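Local structure of CrtC domain-containing protein (Fusarium vanettenii 77-13-4, 7A0Q) at residues Q51-G56 against L116-G121; T67-Q72 against E192-D197; F88-L93 against H101-V106; K135-S140 against D148-A153; A181-S186 against S201-D206. The protein probably catalyses, as the fungal enzyme kievitone hydratase, the addition of water to the plant phytoalexin kievitone, a lyase reaction. One frame throughout, in Å; residues are numbered along the deposited sequence.

Interaction 1 of 5, residues Q51-G56 against L116-G121; sequences QPNSVG and LDVSVG
Asn53 turns its amide toward Asp117 and Val118 with CG anti to its own carbonyl carbon (chi1 -72°), while Leu116 holds CG anti to its backbone N (chi1 172°) and lies against the chain at Gln51. From there the Asn53 amide grips the backbone of Asp117 at two points. Asp117 N donates to Asn53 OD1 over 2.8 Å in an almost straight bond, 175° at the hydrogen, with the donor tilted from the carbonyl plane. In return Asn53 ND2 donates to Asp117 O at 2.9 Å; this acceptor lies in the amide plane of Asn53, but the nitrogen stands well above the plane of the Asp117 carbonyl. Packing fills in around the pair: Val118 CG1 comes to 3.3 Å from Asn53 OD1, and Leu116 CD1 to 3.6 Å from Gln51 O. The loop bearing Asn53 makes a short 3-10 turn at residues 53-55 ahead of strand 58-66. Strand 117-120 includes Ser119, one of the three residues of the magnesium site, and the Val118 side chain is about 7 Å from that ion. ND2 also reaches Pro111 O, and Gln51 OE1 bonds to Tyr205 OH. With both amide atoms engaged, the carboxamide takes a place a neighbouring strand's backbone could have, although ND2 stands out of plane: it satisfies both the N-H and the C=O of Asp117, and its rotation is fixed because donor and acceptor cannot be exchanged.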
# COMPACT_ATOMS: atom_id res chain seq x y z
N GLN A 51 -9.16 -7.81 -11.05
CA GLN A 51 -9.65 -7.65 -9.69
C GLN A 51 -10.31 -8.87 -9.04
O GLN A 51 -10.23 -9.00 -7.82
CB GLN A 51 -10.64 -6.48 -9.66
CG GLN A 51 -9.99 -5.11 -9.93
CD GLN A 51 -9.40 -4.53 -8.67
OE1 GLN A 51 -8.42 -5.06 -8.15
NE2 GLN A 51 -10.01 -3.47 -8.15
N PRO A 52 -10.99 -9.76 -9.78
CA PRO A 52 -11.78 -10.81 -9.10
C PRO A 52 -10.96 -11.79 -8.27
O PRO A 52 -9.76 -12.01 -8.50
CB PRO A 52 -12.47 -11.53 -10.26
CG PRO A 52 -12.63 -10.48 -11.29
CD PRO A 52 -11.35 -9.70 -11.21
N ASN A 53 -11.66 -12.42 -7.32
CA ASN A 53 -11.09 -13.48 -6.50
C ASN A 53 -10.32 -14.50 -7.32
O ASN A 53 -9.26 -14.96 -6.90
CB ASN A 53 -12.20 -14.23 -5.75
CG ASN A 53 -12.83 -13.44 -4.64
OD1 ASN A 53 -12.86 -12.21 -4.68
ND2 ASN A 53 -13.38 -14.14 -3.65
N SER A 54 -10.89 -14.92 -8.46
CA SER A 54 -10.29 -16.01 -9.23
C SER A 54 -8.86 -15.71 -9.63
O SER A 54 -8.10 -16.64 -9.91
CB SER A 54 -11.08 -16.28 -10.51
OG SER A 54 -11.15 -15.10 -11.31
N VAL A 55 -8.48 -14.42 -9.69
CA VAL A 55 -7.13 -14.08 -10.13
C VAL A 55 -6.12 -14.39 -9.04
O VAL A 55 -4.94 -14.64 -9.33
CB VAL A 55 -7.10 -12.61 -10.58
CG1 VAL A 55 -5.68 -12.14 -10.94
CG2 VAL A 55 -8.03 -12.41 -11.77
N GLY A 56 -6.55 -14.39 -7.77
CA GLY A 56 -5.70 -14.72 -6.65
C GLY A 56 -4.86 -13.54 -6.21
O GLY A 56 -4.96 -12.43 -6.74
N LEU A 116 -15.05 -9.61 -7.15
CA LEU A 116 -14.14 -9.32 -6.05
C LEU A 116 -14.96 -9.26 -4.76
O LEU A 116 -15.76 -8.34 -4.57
CB LEU A 116 -13.38 -8.01 -6.28
CG LEU A 116 -12.55 -7.52 -5.09
CD1 LEU A 116 -11.65 -8.63 -4.55
CD2 LEU A 116 -11.73 -6.30 -5.52
N ASP A 117 -14.74 -10.25 -3.89
CA ASP A 117 -15.40 -10.30 -2.58
C ASP A 117 -14.55 -11.24 -1.72
O ASP A 117 -14.79 -12.45 -1.70
CB ASP A 117 -16.85 -10.76 -2.69
CG ASP A 117 -17.63 -10.62 -1.38
OD1 ASP A 117 -17.02 -10.46 -0.31
OD2 ASP A 117 -18.88 -10.72 -1.42
N VAL A 118 -13.55 -10.68 -1.05
CA VAL A 118 -12.63 -11.46 -0.23
C VAL A 118 -12.85 -11.07 1.23
O VAL A 118 -13.03 -9.89 1.55
CB VAL A 118 -11.15 -11.27 -0.64
CG1 VAL A 118 -10.88 -11.88 -2.04
CG2 VAL A 118 -10.75 -9.80 -0.57
N SER A 119 -12.84 -12.07 2.11
CA SER A 119 -13.14 -11.78 3.50
C SER A 119 -12.61 -12.87 4.41
O SER A 119 -12.42 -14.02 4.00
CB SER A 119 -14.65 -11.63 3.71
OG SER A 119 -15.31 -12.84 3.38
N VAL A 120 -12.36 -12.48 5.66
CA VAL A 120 -12.22 -13.42 6.77
C VAL A 120 -13.19 -12.92 7.83
O VAL A 120 -13.00 -11.82 8.38
CB VAL A 120 -10.78 -13.49 7.32
CG1 VAL A 120 -10.72 -14.47 8.50
CG2 VAL A 120 -9.79 -13.92 6.22
N GLY A 121 -14.23 -13.70 8.11
CA GLY A 121 -15.25 -13.18 9.00
C GLY A 121 -15.96 -12.00 8.37
O GLY A 121 -16.14 -11.92 7.15

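Interaction 2 of 5, residues T67-Q72 against E192-D197; sequences TTNNEQ and EKLAID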
# COMPACT_ATOMS: atom_id res chain seq x y z
N THR A 67 -11.56 13.44 8.73
CA THR A 67 -12.97 13.28 9.04
C THR A 67 -13.68 14.62 8.95
O THR A 67 -13.05 15.68 8.83
CB THR A 67 -13.16 12.68 10.43
OG1 THR A 67 -12.61 13.59 11.39
CG2 THR A 67 -12.47 11.32 10.56
N THR A 68 -15.02 14.58 9.01
CA THR A 68 -15.78 15.82 8.94
C THR A 68 -15.61 16.67 10.19
O THR A 68 -15.91 17.87 10.14
CB THR A 68 -17.27 15.54 8.70
OG1 THR A 68 -17.80 14.69 9.73
CG2 THR A 68 -17.47 14.86 7.35
N ASN A 69 -15.11 16.10 11.29
CA ASN A 69 -14.73 16.90 12.45
C ASN A 69 -13.23 17.14 12.53
O ASN A 69 -12.69 17.37 13.62
CB ASN A 69 -15.27 16.26 13.74
CG ASN A 69 -14.67 14.91 14.04
OD1 ASN A 69 -14.35 14.14 13.13
ND2 ASN A 69 -14.53 14.59 15.32
N ASN A 70 -12.53 17.07 11.39
CA ASN A 70 -11.17 17.57 11.19
C ASN A 70 -10.09 16.73 11.87
O ASN A 70 -8.99 17.23 12.14
CB ASN A 70 -11.03 19.04 11.65
CG ASN A 70 -9.91 19.77 10.94
OD1 ASN A 70 -9.63 19.52 9.76
ND2 ASN A 70 -9.26 20.68 11.65
N GLU A 71 -10.36 15.45 12.14
CA GLU A 71 -9.33 14.54 12.62
C GLU A 71 -8.73 13.78 11.44
O GLU A 71 -9.41 13.50 10.45
CB GLU A 71 -9.89 13.53 13.62
CG GLU A 71 -10.63 14.13 14.80
CD GLU A 71 -11.18 13.05 15.71
OE1 GLU A 71 -10.39 12.21 16.18
OE2 GLU A 71 -12.41 13.02 15.93
N GLN A 72 -7.45 13.43 11.55
CA GLN A 72 -6.78 12.70 10.48
C GLN A 72 -6.32 11.32 10.95
O GLN A 72 -5.82 11.15 12.06
CB GLN A 72 -5.61 13.50 9.93
CG GLN A 72 -6.09 14.74 9.18
CD GLN A 72 -5.01 15.38 8.35
OE1 GLN A 72 -3.87 15.52 8.79
NE2 GLN A 72 -5.37 15.78 7.14
N GLU A 192 -17.38 6.23 18.76
CA GLU A 192 -17.91 7.29 17.92
C GLU A 192 -17.62 6.98 16.46
O GLU A 192 -16.47 6.77 16.07
CB GLU A 192 -17.31 8.65 18.30
CG GLU A 192 -17.87 9.80 17.47
CD GLU A 192 -17.77 11.14 18.18
OE1 GLU A 192 -17.82 12.19 17.49
OE2 GLU A 192 -17.65 11.14 19.42
N LYS A 193 -18.69 6.94 15.66
CA LYS A 193 -18.59 6.72 14.22
C LYS A 193 -18.31 8.07 13.55
O LYS A 193 -19.17 8.96 13.55
CB LYS A 193 -19.88 6.10 13.72
CG LYS A 193 -19.93 5.73 12.25
CD LYS A 193 -21.01 4.67 12.06
CE LYS A 193 -21.45 4.55 10.63
NZ LYS A 193 -22.51 3.51 10.50
N LEU A 194 -17.11 8.22 12.99
CA LEU A 194 -16.72 9.46 12.33
C LEU A 194 -16.87 9.32 10.82
O LEU A 194 -16.50 8.29 10.24
CB LEU A 194 -15.27 9.82 12.64
CG LEU A 194 -14.86 9.88 14.11
CD1 LEU A 194 -13.43 10.34 14.21
CD2 LEU A 194 -15.78 10.84 14.84
N ALA A 195 -17.39 10.36 10.19
CA ALA A 195 -17.60 10.38 8.74
C ALA A 195 -16.37 10.90 8.02
O ALA A 195 -15.76 11.90 8.42
CB ALA A 195 -18.81 11.25 8.38
N ILE A 196 -16.01 10.23 6.93
CA ILE A 196 -14.87 10.63 6.11
C ILE A 196 -15.26 11.84 5.27
O ILE A 196 -16.34 11.87 4.66
CB ILE A 196 -14.42 9.46 5.23
CG1 ILE A 196 -13.86 8.34 6.12
CG2 ILE A 196 -13.37 9.91 4.20
CD1 ILE A 196 -13.55 7.03 5.36
N ASP A 197 -14.38 12.84 5.21
CA ASP A 197 -14.59 13.99 4.35
C ASP A 197 -13.98 13.69 2.98
O ASP A 197 -12.74 13.71 2.85
CB ASP A 197 -13.96 15.25 4.95
CG ASP A 197 -14.20 16.50 4.11
OD1 ASP A 197 -14.68 16.39 2.97
OD2 ASP A 197 -13.90 17.60 4.61
O HOH W 1 -13.13 17.97 7.24
O HOH W 2 -17.00 12.92 11.61
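Thr67 pairs with Ile196 in a single backbone bridge, their CA atoms 4.4 Å apart, just as the chain enters a type I turn from Thr67 to Asn70. Thr68 N donates to Ala195 O at 2.8 Å, nearly along the C=O axis, and Thr67 CA brings its hydrogen to the same oxygen. The turn links strands 58-66 and 72-81 as a hairpin of the N-terminal lipocalin-like domain. Leu194, its CG anti to the carbonyl carbon (chi1 -53°), supplies the apolar surface: CB meets Thr67 CG2 at 3.8 Å, CD1 approaches Glu71 OE2 at 3.3 Å, and CD2 lies 4.0 Å from Asn69 OD1, the two side chains crossing at about a right angle. Thr67 OG1 donates to Asn69 OD1, and Asn69 ND2 donates to Glu71 OE2 at 2.7 Å, on the anti lone pair; Glu71 OE1 turns to Tyr73 OH. One water accepts from Ala195 N and bonds to Thr68 OG1, while another donates to both Thr67 O and Asp197 OD2; Asp197 OD1 accepts from Ala199 N.

Interaction 3 of 5, residues F88-L93 against H101-V106; sequences FRASTL and HQYVTV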
# COMPACT_ATOMS: atom_id res chain seq x y z
N PHE A 88 -6.91 -11.65 6.60
CA PHE A 88 -7.22 -10.24 6.50
C PHE A 88 -6.55 -9.54 7.67
O PHE A 88 -6.57 -10.05 8.80
CB PHE A 88 -8.74 -9.99 6.54
CG PHE A 88 -9.12 -8.53 6.38
CD1 PHE A 88 -9.19 -7.95 5.11
CD2 PHE A 88 -9.43 -7.75 7.49
CE1 PHE A 88 -9.55 -6.60 4.97
CE2 PHE A 88 -9.80 -6.42 7.36
CZ PHE A 88 -9.86 -5.84 6.09
N ARG A 89 -5.95 -8.39 7.40
CA ARG A 89 -5.34 -7.60 8.45
C ARG A 89 -5.63 -6.13 8.21
O ARG A 89 -5.88 -5.70 7.08
CB ARG A 89 -3.82 -7.88 8.56
CG ARG A 89 -3.03 -7.62 7.29
CD ARG A 89 -1.60 -8.14 7.45
NE ARG A 89 -0.78 -7.84 6.28
CZ ARG A 89 0.50 -8.16 6.17
NH1 ARG A 89 1.11 -8.81 7.17
NH2 ARG A 89 1.18 -7.85 5.07
N ALA A 90 -5.65 -5.36 9.29
CA ALA A 90 -6.07 -3.96 9.20
C ALA A 90 -5.51 -3.19 10.37
O ALA A 90 -5.23 -3.76 11.43
CB ALA A 90 -7.60 -3.83 9.17
N SER A 91 -5.38 -1.88 10.19
CA SER A 91 -4.89 -1.02 11.27
C SER A 91 -5.47 0.37 11.13
O SER A 91 -5.93 0.78 10.05
CB SER A 91 -3.36 -0.96 11.29
OG SER A 91 -2.84 -0.27 10.15
N THR A 92 -5.46 1.11 12.24
CA THR A 92 -5.80 2.52 12.25
C THR A 92 -4.72 3.28 13.00
O THR A 92 -4.20 2.77 14.00
CB THR A 92 -7.16 2.80 12.90
OG1 THR A 92 -7.07 2.48 14.29
CG2 THR A 92 -8.25 1.96 12.25
N LEU A 93 -4.39 4.47 12.52
CA LEU A 93 -3.42 5.35 13.16
C LEU A 93 -4.04 6.73 13.28
O LEU A 93 -4.45 7.31 12.27
CB LEU A 93 -2.11 5.42 12.36
CG LEU A 93 -1.04 6.37 12.90
CD1 LEU A 93 -0.49 5.88 14.24
CD2 LEU A 93 0.09 6.58 11.89
N HIS A 101 -4.03 0.87 16.39
CA HIS A 101 -4.64 -0.43 16.62
C HIS A 101 -4.49 -1.28 15.38
O HIS A 101 -4.58 -0.76 14.26
CB HIS A 101 -6.12 -0.29 16.98
CG HIS A 101 -6.34 0.48 18.25
ND1 HIS A 101 -6.24 -0.10 19.50
CD2 HIS A 101 -6.63 1.79 18.46
CE1 HIS A 101 -6.47 0.81 20.42
NE2 HIS A 101 -6.70 1.97 19.82
N GLN A 102 -4.28 -2.58 15.57
CA GLN A 102 -4.09 -3.49 14.45
C GLN A 102 -4.55 -4.88 14.84
O GLN A 102 -4.61 -5.24 16.02
CB GLN A 102 -2.62 -3.55 14.00
CG GLN A 102 -1.61 -3.88 15.11
CD GLN A 102 -1.53 -5.37 15.44
OE1 GLN A 102 -1.64 -6.22 14.56
NE2 GLN A 102 -1.33 -5.67 16.72
N TYR A 103 -4.85 -5.68 13.82
CA TYR A 103 -5.07 -7.11 14.02
C TYR A 103 -4.82 -7.85 12.72
O TYR A 103 -4.81 -7.26 11.63
CB TYR A 103 -6.49 -7.40 14.52
CG TYR A 103 -7.56 -7.26 13.46
CD1 TYR A 103 -8.11 -6.02 13.16
CD2 TYR A 103 -8.02 -8.37 12.76
CE1 TYR A 103 -9.09 -5.89 12.20
CE2 TYR A 103 -9.01 -8.25 11.79
CZ TYR A 103 -9.54 -7.00 11.52
OH TYR A 103 -10.51 -6.87 10.56
N VAL A 104 -4.61 -9.16 12.85
CA VAL A 104 -4.50 -10.10 11.75
C VAL A 104 -5.44 -11.25 12.07
O VAL A 104 -5.38 -11.81 13.17
CB VAL A 104 -3.06 -10.63 11.57
CG1 VAL A 104 -2.97 -11.57 10.36
CG2 VAL A 104 -2.04 -9.49 11.47
N THR A 105 -6.31 -11.60 11.13
CA THR A 105 -7.23 -12.72 11.32
C THR A 105 -7.07 -13.72 10.18
O THR A 105 -7.01 -13.34 9.01
CB THR A 105 -8.69 -12.23 11.47
OG1 THR A 105 -9.54 -13.32 11.84
CG2 THR A 105 -9.21 -11.58 10.20
N VAL A 106 -6.95 -15.00 10.53
CA VAL A 106 -6.52 -16.03 9.60
C VAL A 106 -7.73 -16.83 9.14
O VAL A 106 -8.55 -17.25 9.97
CB VAL A 106 -5.45 -16.94 10.24
CG1 VAL A 106 -5.06 -18.06 9.30
CG2 VAL A 106 -4.23 -16.11 10.59
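The hairpin of strands 86-94 and 100-107 brings Phe88, Ala90 and Thr92 opposite Thr105, Tyr103 and His101, the short strand axes at 178° and 4.7 Å apart at closest approach. These three are hydrogen-bonded pairs, each closed by two backbone bonds; Thr105 N to Phe88 O is the shortest at 2.8 Å. On the face of Phe88 and Tyr103, the phenol oxygen Tyr103 OH lies in the plane of the Phe88 ring, 3.3 Å from CE2 at its edge. With Tyr103 CG between its backbone N and carbonyl carbon (chi1 75°), the ring starts toward the neighbouring strand, where CE1 packs at 4.0 Å from Ala90 CB. That hydroxyl bonds to Ser140 OG, and the ring stacks with His142. On the other face Val104 CG2 touches Arg89 CB at 3.8 Å, and Ser91 CB meets Gln102 CB; Arg89 NE continues to His78 ND1, while Gln102 OE1 takes a bond from Val309 N. Regular alternation of hydrogen-bonded and non-hydrogen-bonded pairs typifies an up-and-down antiparallel meander, as in lipocalin-like domains of the CrtC family.

Interaction 4 of 5, residues K135-S140 against D148-A153; sequences KLRSYS and DITYDA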
# COMPACT_ATOMS: atom_id res chain seq x y z
N LYS A 135 -16.41 1.72 -7.60
CA LYS A 135 -16.71 1.62 -6.18
C LYS A 135 -16.12 0.33 -5.64
O LYS A 135 -16.52 -0.76 -6.06
CB LYS A 135 -18.22 1.68 -5.91
CG LYS A 135 -18.53 1.95 -4.44
CD LYS A 135 -20.03 2.16 -4.22
CE LYS A 135 -20.33 2.43 -2.75
NZ LYS A 135 -21.81 2.50 -2.51
N LEU A 136 -15.19 0.48 -4.72
CA LEU A 136 -14.56 -0.60 -3.97
C LEU A 136 -14.77 -0.31 -2.49
O LEU A 136 -14.96 0.85 -2.10
CB LEU A 136 -13.06 -0.70 -4.28
CG LEU A 136 -12.72 -1.04 -5.73
CD1 LEU A 136 -11.24 -0.73 -6.00
CD2 LEU A 136 -13.02 -2.50 -6.00
N ARG A 137 -14.72 -1.35 -1.66
CA ARG A 137 -15.00 -1.21 -0.24
C ARG A 137 -13.98 -2.00 0.58
O ARG A 137 -13.79 -3.19 0.33
CB ARG A 137 -16.42 -1.68 0.10
CG ARG A 137 -16.80 -1.49 1.58
CD ARG A 137 -18.17 -2.14 1.92
NE ARG A 137 -19.23 -1.65 1.04
CZ ARG A 137 -19.93 -0.53 1.26
NH1 ARG A 137 -19.69 0.21 2.33
NH2 ARG A 137 -20.87 -0.16 0.40
N SER A 138 -13.34 -1.33 1.54
CA SER A 138 -12.52 -1.96 2.57
C SER A 138 -13.24 -1.82 3.90
O SER A 138 -13.54 -0.70 4.32
CB SER A 138 -11.12 -1.33 2.66
OG SER A 138 -10.38 -1.57 1.48
N TYR A 139 -13.51 -2.94 4.57
CA TYR A 139 -14.32 -2.87 5.78
C TYR A 139 -13.78 -3.82 6.85
O TYR A 139 -13.18 -4.86 6.55
CB TYR A 139 -15.80 -3.17 5.49
CG TYR A 139 -16.04 -4.58 5.02
CD1 TYR A 139 -15.83 -4.93 3.68
CD2 TYR A 139 -16.45 -5.57 5.90
CE1 TYR A 139 -16.03 -6.22 3.24
CE2 TYR A 139 -16.67 -6.88 5.46
CZ TYR A 139 -16.46 -7.19 4.13
OH TYR A 139 -16.66 -8.47 3.68
N SER A 140 -14.01 -3.44 8.10
CA SER A 140 -13.51 -4.17 9.25
C SER A 140 -14.52 -4.02 10.38
O SER A 140 -15.07 -2.93 10.58
CB SER A 140 -12.13 -3.65 9.68
OG SER A 140 -11.65 -4.34 10.82
N ASP A 148 -15.59 1.30 7.58
CA ASP A 148 -16.34 0.90 6.39
C ASP A 148 -16.08 2.00 5.36
O ASP A 148 -16.73 3.04 5.36
CB ASP A 148 -17.82 0.73 6.70
CG ASP A 148 -18.61 0.14 5.55
OD1 ASP A 148 -18.06 -0.04 4.45
OD2 ASP A 148 -19.82 -0.14 5.75
N ILE A 149 -15.09 1.76 4.50
CA ILE A 149 -14.52 2.77 3.63
C ILE A 149 -14.79 2.37 2.19
O ILE A 149 -14.45 1.26 1.78
CB ILE A 149 -13.01 2.92 3.87
CG1 ILE A 149 -12.74 3.26 5.34
CG2 ILE A 149 -12.44 3.96 2.94
CD1 ILE A 149 -11.26 3.27 5.72
N THR A 150 -15.38 3.28 1.40
CA THR A 150 -15.53 3.04 -0.02
C THR A 150 -14.66 4.01 -0.81
O THR A 150 -14.33 5.10 -0.34
CB THR A 150 -16.99 3.18 -0.48
OG1 THR A 150 -17.48 4.50 -0.17
CG2 THR A 150 -17.86 2.13 0.21
N TYR A 151 -14.24 3.58 -1.99
CA TYR A 151 -13.40 4.46 -2.79
C TYR A 151 -13.64 4.21 -4.27
O TYR A 151 -14.08 3.14 -4.69
CB TYR A 151 -11.90 4.34 -2.43
CG TYR A 151 -11.44 2.94 -2.08
CD1 TYR A 151 -11.65 2.41 -0.81
CD2 TYR A 151 -10.81 2.14 -3.03
CE1 TYR A 151 -11.26 1.12 -0.50
CE2 TYR A 151 -10.42 0.85 -2.72
CZ TYR A 151 -10.64 0.35 -1.46
OH TYR A 151 -10.26 -0.94 -1.16
N ASP A 152 -13.35 5.25 -5.05
CA ASP A 152 -13.66 5.33 -6.48
C ASP A 152 -12.37 5.71 -7.18
O ASP A 152 -11.75 6.73 -6.83
CB ASP A 152 -14.77 6.37 -6.70
CG ASP A 152 -15.14 6.58 -8.16
OD1 ASP A 152 -14.51 6.01 -9.07
OD2 ASP A 152 -16.11 7.36 -8.40
N ALA A 153 -11.94 4.90 -8.14
CA ALA A 153 -10.59 4.99 -8.71
C ALA A 153 -10.48 6.14 -9.71
O ALA A 153 -10.09 5.97 -10.86
CB ALA A 153 -10.21 3.67 -9.35
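Backbone bonds come first: Leu136 pairs with Tyr151, and Ser138 with Ile149, as hydrogen-bonded antiparallel pairs, each through two N-H...O bonds, the strand segments running at 160° to one another. Tyr151 N to Leu136 O, at 2.8 Å, is typical of the four. The charged contact lies on the face of Arg137 and Asp148. Arg137 NH1 donates to Asp148 OD1 at 2.7 Å, a salt bridge in which the oxygen lies in the guanidinium plane at its edge and is met on its syn side, the two group planes being 63° apart. Arg137 NE has a second carboxylate, Glu128. Apolar contact covers the same guanidinium: Thr150 CG2 stands 3.3 Å above one face, offset toward the rim. On the opposite face of the sheet the hydroxyls Ser138 OG and Tyr151 OH share a 2.7 Å hydrogen bond in the plane of the phenol ring. With CG between its backbone N and carbonyl carbon (chi1 37°), the Tyr151 ring starts toward the neighbouring strand, and CE2 packs at 3.4 Å from Leu136 CB. Ser138 OG also bonds to Ser61 OG. Two faces so different, one with a salt bridge and one with buried hydroxyl and hydrocarbon groups, belong to a beta hairpin in the wall of a lipocalin-like domain.

Interaction 5 of 5, residues A181-S186 against S201-D206; sequences AKTEGS and SHTWYD. With IMD (imidazole), chain F.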
# COMPACT_ATOMS: atom_id res chain seq x y z
N ALA A 181 -7.56 7.73 -4.89
CA ALA A 181 -8.97 7.47 -5.13
C ALA A 181 -9.86 8.28 -4.19
O ALA A 181 -9.58 8.40 -3.00
CB ALA A 181 -9.27 5.98 -4.95
N LYS A 182 -10.94 8.83 -4.74
CA LYS A 182 -11.96 9.48 -3.92
C LYS A 182 -12.50 8.50 -2.89
O LYS A 182 -12.84 7.36 -3.22
CB LYS A 182 -13.09 10.00 -4.81
CG LYS A 182 -14.17 10.77 -4.06
CD LYS A 182 -15.24 11.28 -5.02
CE LYS A 182 -16.39 11.91 -4.24
NZ LYS A 182 -17.51 12.36 -5.12
N THR A 183 -12.59 8.95 -1.64
CA THR A 183 -12.88 8.10 -0.49
C THR A 183 -14.06 8.64 0.31
O THR A 183 -14.12 9.84 0.59
CB THR A 183 -11.64 8.03 0.41
OG1 THR A 183 -10.52 7.60 -0.38
CG2 THR A 183 -11.86 7.08 1.56
N GLU A 184 -14.97 7.74 0.70
CA GLU A 184 -16.12 8.06 1.54
C GLU A 184 -16.28 6.97 2.59
O GLU A 184 -15.61 5.93 2.54
CB GLU A 184 -17.40 8.21 0.71
CG GLU A 184 -17.37 9.34 -0.29
CD GLU A 184 -18.69 9.51 -1.01
OE1 GLU A 184 -18.78 9.11 -2.19
OE2 GLU A 184 -19.63 10.04 -0.39
N GLY A 185 -17.19 7.19 3.54
CA GLY A 185 -17.53 6.17 4.51
C GLY A 185 -17.23 6.64 5.93
O GLY A 185 -17.33 7.82 6.25
N SER A 186 -16.85 5.68 6.77
CA SER A 186 -16.68 5.99 8.18
C SER A 186 -15.60 5.11 8.81
O SER A 186 -15.23 4.05 8.28
CB SER A 186 -17.99 5.81 8.95
OG SER A 186 -18.32 4.44 9.06
N SER A 201 -9.51 13.62 1.70
CA SER A 201 -9.13 12.22 1.93
C SER A 201 -8.73 11.61 0.59
O SER A 201 -9.10 12.11 -0.48
CB SER A 201 -10.30 11.42 2.52
OG SER A 201 -10.68 11.89 3.81
N HIS A 202 -7.96 10.52 0.64
CA HIS A 202 -7.77 9.72 -0.56
C HIS A 202 -7.29 8.34 -0.15
O HIS A 202 -6.79 8.14 0.95
CB HIS A 202 -6.78 10.35 -1.55
CG HIS A 202 -5.37 10.44 -1.03
ND1 HIS A 202 -4.37 9.56 -1.40
CD2 HIS A 202 -4.80 11.32 -0.17
CE1 HIS A 202 -3.25 9.90 -0.79
NE2 HIS A 202 -3.48 10.96 -0.04
N THR A 203 -7.45 7.38 -1.06
CA THR A 203 -7.04 6.01 -0.80
C THR A 203 -6.10 5.56 -1.91
O THR A 203 -6.38 5.77 -3.09
CB THR A 203 -8.26 5.07 -0.73
OG1 THR A 203 -9.06 5.43 0.40
CG2 THR A 203 -7.84 3.60 -0.58
N TRP A 204 -4.99 4.94 -1.52
CA TRP A 204 -4.14 4.21 -2.45
C TRP A 204 -4.57 2.76 -2.36
O TRP A 204 -4.44 2.13 -1.31
CB TRP A 204 -2.66 4.36 -2.09
CG TRP A 204 -1.71 3.61 -3.02
CD1 TRP A 204 -1.69 2.26 -3.30
CD2 TRP A 204 -0.64 4.19 -3.78
NE1 TRP A 204 -0.67 1.97 -4.17
CE2 TRP A 204 -0.01 3.14 -4.48
CE3 TRP A 204 -0.15 5.49 -3.92
CZ2 TRP A 204 1.09 3.35 -5.32
CZ3 TRP A 204 0.96 5.70 -4.75
CH2 TRP A 204 1.55 4.64 -5.44
N TYR A 205 -5.12 2.26 -3.45
CA TYR A 205 -5.49 0.86 -3.58
C TYR A 205 -4.40 0.16 -4.39
O TYR A 205 -4.04 0.61 -5.48
CB TYR A 205 -6.85 0.73 -4.26
CG TYR A 205 -7.22 -0.69 -4.62
CD1 TYR A 205 -7.79 -1.53 -3.66
CD2 TYR A 205 -7.02 -1.18 -5.90
CE1 TYR A 205 -8.13 -2.83 -3.96
CE2 TYR A 205 -7.35 -2.50 -6.22
CZ TYR A 205 -7.92 -3.30 -5.25
OH TYR A 205 -8.26 -4.59 -5.57
N ASP A 206 -3.85 -0.93 -3.85
CA ASP A 206 -2.78 -1.65 -4.52
C ASP A 206 -3.20 -3.09 -4.76
O ASP A 206 -3.61 -3.79 -3.82
CB ASP A 206 -1.47 -1.61 -3.72
CG ASP A 206 -0.26 -1.61 -4.62
OD1 ASP A 206 0.03 -0.56 -5.23
OD2 ASP A 206 0.39 -2.67 -4.72
N1 IMD F . 2.94 -3.97 -0.69
C2 IMD F . 2.98 -3.57 -1.98
N3 IMD F . 1.77 -3.05 -2.30
C4 IMD F . 0.97 -3.12 -1.22
C5 IMD F . 1.71 -3.70 -0.20
O HOH W 3 -11.64 11.47 -1.29
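Thr183 OG1 and Thr203 OG1 meet at 2.7 Å, the two side chains crossing at about a right angle. Beside them Ala181 and Thr203 form one antiparallel hydrogen-bonded pair: Ala181 N donates to Thr203 O at 2.9 Å, and Thr203 N to Ala181 O at 3.1 Å, the latter on a lone pair. Ala181 O has a second donor, Thr183 OG1, at 2.9 Å and above the carbonyl plane. Thr183 OG1 lies anti to its own carbonyl carbon (chi1 -55°), within reach of both Ala181 O and Thr203 OG1. Where the strand segments, at 118° between their N-to-C directions, splay apart, a water takes the N-H of Thr183 and donates to Ser201 O, at 2.7 Å from each. In the next shell His202 NE2 bonds to Tyr336 OH. Farther along strand 202-210, Trp204 NE1 donates to Asp206 OD1 at 2.8 Å, with the oxygen in the indole plane, while Asp206 OD2 takes a bond from N3 of an imidazole, probably from the crystallisation liquor, at 2.8 Å. Glu340 also bonds this imidazole, and Glu175 OE2 lies near Asp206 OD2. Between the segments, two donors grip Ala181 O, and the buried hydroxyl Thr203 OG1 carries the polar contact on to Ser63 OG of strand 58-66.

Interactions 4 and 5 sit closest, their centres 7 Å apart, and are joined where neighbouring strands pair: Asp152 N to Lys182 O at 2.8 Å and Asp148 N to Ser186 O at 2.9 Å are probable hydrogen bonds. Interaction 2 joins interaction 5 through Ile196 N to Gly185 O at 2.8 Å, strands 192-195 and 171-189 being neighbours. Interaction 3 reaches interaction 4 by Tyr103 OH to Ser140 OG at 2.8 Å, and interaction 1 by Val120 against Phe88 and Thr105. Interaction 1 meets interaction 5 through Gln51 and Tyr205. Interaction 1 contains Ser119 of the magnesium site; the Val118 and Phe88 side chains each lie about 7 Å from the ion, and the imidazole belongs to interaction 5.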